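Local atomic coordinates of Alpha/beta hydrolase fold protein (Marinomonas mediterranea, PDB entry 6CXT), a protein that probably serves, through this carrier domain, to hold a pyrrole-2-carbonyl thioester on a phosphopantetheine arm during thiotemplated pyrrole biosynthesis. Residues Y49-P54 against L72-L76. Sequence-based numbering, arbitrary orientation.
Sequences YGVKIP and LINQL
Val-51 meets Ile-73 and Leu-76 with its two methyl groups. CG1 lies 3.7 Å from CB of Leu-76, and these two side chains cross at about a right angle. CG2 points to Ile-73, three residues earlier, 3.9 Å from its CG2. Val-51 CG1 is anti to the backbone N (chi1 171°), an orientation that splits the branches between the two partners. With an alanine here both methyls would be gone, and Leu-76 CB and Ile-73 CG2 would probably lose the surface they pack on, opening a gap between loop and helix. Ile-73 CG2 is shared: it lies against CB of Tyr-49 at 3.9 Å and obliquely to the base of its ring. Further along, Pro-54 and Leu-76 reach toward each other, CD to CD1, 3.8 Å apart. Ile-53 sends CG2 to CD2 of Leu-72, 3.9 Å away, at a slant. Ile-53 also packs on Leu-42 and Ile-45 of helix 35-49, tying this loop to both helices. The contact is wholly apolar and lies largely at the surface. Gly-50, with positive phi, is the first residue to leave the helical path after helix 35-49. Such packing of the last helix against the loop after the preceding helix belongs to the small helical fold of phosphopantetheine carrier domains.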
ATOM      1  N   TYR A  49     -28.789  27.615 -15.878  1.00 51.10           N
ATOM      2  CA  TYR A  49     -30.085  27.929 -16.507  1.00 49.42           C
ATOM      3  C   TYR A  49     -31.316  27.325 -15.836  1.00 50.02           C
ATOM      4  O   TYR A  49     -32.427  27.626 -16.243  1.00 51.77           O
ATOM      5  CB  TYR A  49     -30.074  27.605 -18.021  1.00 47.69           C
ATOM      6  CG  TYR A  49     -28.804  28.067 -18.723  1.00 49.52           C
ATOM      7  CD1 TYR A  49     -28.555  29.431 -18.967  1.00 46.93           C
ATOM      8  CD2 TYR A  49     -27.834  27.134 -19.131  1.00 46.98           C
ATOM      9  CE1 TYR A  49     -27.383  29.847 -19.588  1.00 48.34           C
ATOM     10  CE2 TYR A  49     -26.659  27.542 -19.753  1.00 49.75           C
ATOM     11  CZ  TYR A  49     -26.434  28.895 -19.984  1.00 51.92           C
ATOM     12  OH  TYR A  49     -25.252  29.283 -20.603  1.00 59.18           O
ATOM     13  N   GLY A  50     -31.137  26.492 -14.815  1.00 46.69           N
ATOM     14  CA  GLY A  50     -32.274  25.846 -14.142  1.00 46.56           C
ATOM     15  C   GLY A  50     -32.933  24.713 -14.933  1.00 51.21           C
ATOM     16  O   GLY A  50     -33.969  24.193 -14.521  1.00 55.64           O
ATOM     17  N   VAL A  51     -32.311  24.307 -16.046  1.00 47.61           N
ATOM     18  CA  VAL A  51     -32.872  23.343 -16.984  1.00 44.63           C
ATOM     19  C   VAL A  51     -32.183  21.966 -16.834  1.00 47.90           C
ATOM     20  O   VAL A  51     -30.954  21.863 -16.919  1.00 42.13           O
ATOM     21  CB  VAL A  51     -32.723  23.868 -18.453  1.00 47.24           C
ATOM     22  CG1 VAL A  51     -33.090  22.810 -19.490  1.00 45.93           C
ATOM     23  CG2 VAL A  51     -33.553  25.127 -18.684  1.00 47.75           C
ATOM     24  N   LYS A  52     -33.010  20.939 -16.653  1.00 49.91           N
ATOM     25  CA  LYS A  52     -32.609  19.533 -16.583  1.00 56.15           C
ATOM     26  C   LYS A  52     -33.060  18.855 -17.860  1.00 57.87           C
ATOM     27  O   LYS A  52     -34.233  18.485 -17.989  1.00 63.40           O
ATOM     28  CB  LYS A  52     -33.270  18.818 -15.389  1.00 57.23           C
ATOM     29  CG  LYS A  52     -33.059  19.489 -14.038  1.00 64.96           C
ATOM     30  CD  LYS A  52     -33.401  18.581 -12.863  1.00 70.16           C
ATOM     31  CE  LYS A  52     -32.274  17.591 -12.577  1.00 76.28           C
ATOM     32  NZ  LYS A  52     -32.198  17.206 -11.136  1.00 77.73           N
ATOM     33  N   ILE A  53     -32.133  18.689 -18.802  1.00 50.12           N
ATOM     34  CA  ILE A  53     -32.442  18.085 -20.100  1.00 49.90           C
ATOM     35  C   ILE A  53     -33.013  16.652 -20.039  1.00 54.61           C
ATOM     36  O   ILE A  53     -32.304  15.721 -19.652  1.00 55.85           O
ATOM     37  CB  ILE A  53     -31.262  18.225 -21.079  1.00 46.36           C
ATOM     38  CG1 ILE A  53     -30.947  19.729 -21.223  1.00 49.40           C
ATOM     39  CG2 ILE A  53     -31.622  17.565 -22.404  1.00 45.29           C
ATOM     40  CD1 ILE A  53     -29.646  20.094 -21.892  1.00 52.30           C
ATOM     41  N   PRO A  54     -34.301  16.470 -20.435  1.00 60.73           N
ATOM     42  CA  PRO A  54     -34.913  15.122 -20.419  1.00 60.21           C
ATOM     43  C   PRO A  54     -34.117  14.166 -21.299  1.00 59.47           C
ATOM     44  O   PRO A  54     -33.440  14.633 -22.240  1.00 47.68           O
ATOM     45  CB  PRO A  54     -36.305  15.355 -21.027  1.00 59.80           C
ATOM     46  CG  PRO A  54     -36.575  16.802 -20.799  1.00 62.13           C
ATOM     47  CD  PRO A  54     -35.249  17.479 -20.958  1.00 59.50           C
ATOM     48  N   LEU A  72     -32.250  24.271 -27.744  1.00 40.67           N
ATOM     49  CA  LEU A  72     -32.916  23.326 -26.832  1.00 35.78           C
ATOM     50  C   LEU A  72     -33.152  23.906 -25.438  1.00 33.58           C
ATOM     51  O   LEU A  72     -34.244  23.732 -24.854  1.00 36.23           O
ATOM     52  CB  LEU A  72     -32.163  21.977 -26.738  1.00 37.55           C
ATOM     53  CG  LEU A  72     -32.754  20.940 -25.753  1.00 39.43           C
ATOM     54  CD1 LEU A  72     -34.121  20.391 -26.189  1.00 35.31           C
ATOM     55  CD2 LEU A  72     -31.752  19.812 -25.552  1.00 34.52           C
ATOM     56  N   ILE A  73     -32.129  24.556 -24.885  1.00 36.22           N
ATOM     57  CA  ILE A  73     -32.261  25.135 -23.534  1.00 38.68           C
ATOM     58  C   ILE A  73     -33.356  26.217 -23.497  1.00 42.03           C
ATOM     59  O   ILE A  73     -34.116  26.330 -22.508  1.00 40.59           O
ATOM     60  CB  ILE A  73     -30.927  25.707 -22.985  1.00 40.94           C
ATOM     61  CG1 ILE A  73     -29.794  24.649 -23.048  1.00 38.21           C
ATOM     62  CG2 ILE A  73     -31.110  26.243 -21.558  1.00 43.46           C
ATOM     63  CD1 ILE A  73     -28.398  25.230 -23.008  1.00 38.86           C
ATOM     64  N   ASN A  74     -33.448  26.991 -24.579  1.00 40.41           N
ATOM     65  CA  ASN A  74     -34.563  27.987 -24.704  1.00 41.50           C
ATOM     66  C   ASN A  74     -35.911  27.327 -24.688  1.00 37.64           C
ATOM     67  O   ASN A  74     -36.762  27.699 -23.879  1.00 45.34           O
ATOM     68  CB  ASN A  74     -34.362  28.885 -25.932  1.00 43.80           C
ATOM     69  CG  ASN A  74     -33.139  29.772 -25.781  1.00 47.12           C
ATOM     70  OD1 ASN A  74     -32.784  30.175 -24.654  1.00 50.81           O
ATOM     71  ND2 ASN A  74     -32.457  30.049 -26.898  1.00 42.92           N
ATOM     72  N   GLN A  75     -36.068  26.277 -25.501  1.00 37.35           N
ATOM     73  CA  GLN A  75     -37.333  25.559 -25.601  1.00 40.46           C
ATOM     74  C   GLN A  75     -37.762  25.049 -24.240  1.00 41.76           C
ATOM     75  O   GLN A  75     -38.951  24.913 -23.969  1.00 37.24           O
ATOM     76  CB  GLN A  75     -37.216  24.410 -26.612  1.00 44.56           C
ATOM     77  CG  GLN A  75     -37.065  24.946 -28.025  1.00 46.15           C
ATOM     78  CD  GLN A  75     -36.940  23.890 -29.075  1.00 50.43           C
ATOM     79  OE1 GLN A  75     -37.943  23.397 -29.570  1.00 53.22           O
ATOM     80  NE2 GLN A  75     -35.700  23.573 -29.471  1.00 53.86           N
ATOM     81  N   LEU A  76     -36.768  24.786 -23.387  1.00 44.78           N
ATOM     82  CA  LEU A  76     -36.990  24.155 -22.094  1.00 47.37           C
ATOM     83  C   LEU A  76     -36.953  25.166 -20.972  1.00 48.66           C
ATOM     84  O   LEU A  76     -37.609  24.944 -19.962  1.00 53.34           O
ATOM     85  CB  LEU A  76     -35.946  23.050 -21.863  1.00 47.49           C
ATOM     86  CG  LEU A  76     -36.029  21.798 -22.738  1.00 45.52           C
ATOM     87  CD1 LEU A  76     -34.789  20.925 -22.556  1.00 43.49           C
ATOM     88  CD2 LEU A  76     -37.298  20.997 -22.503  1.00 45.61           C
TER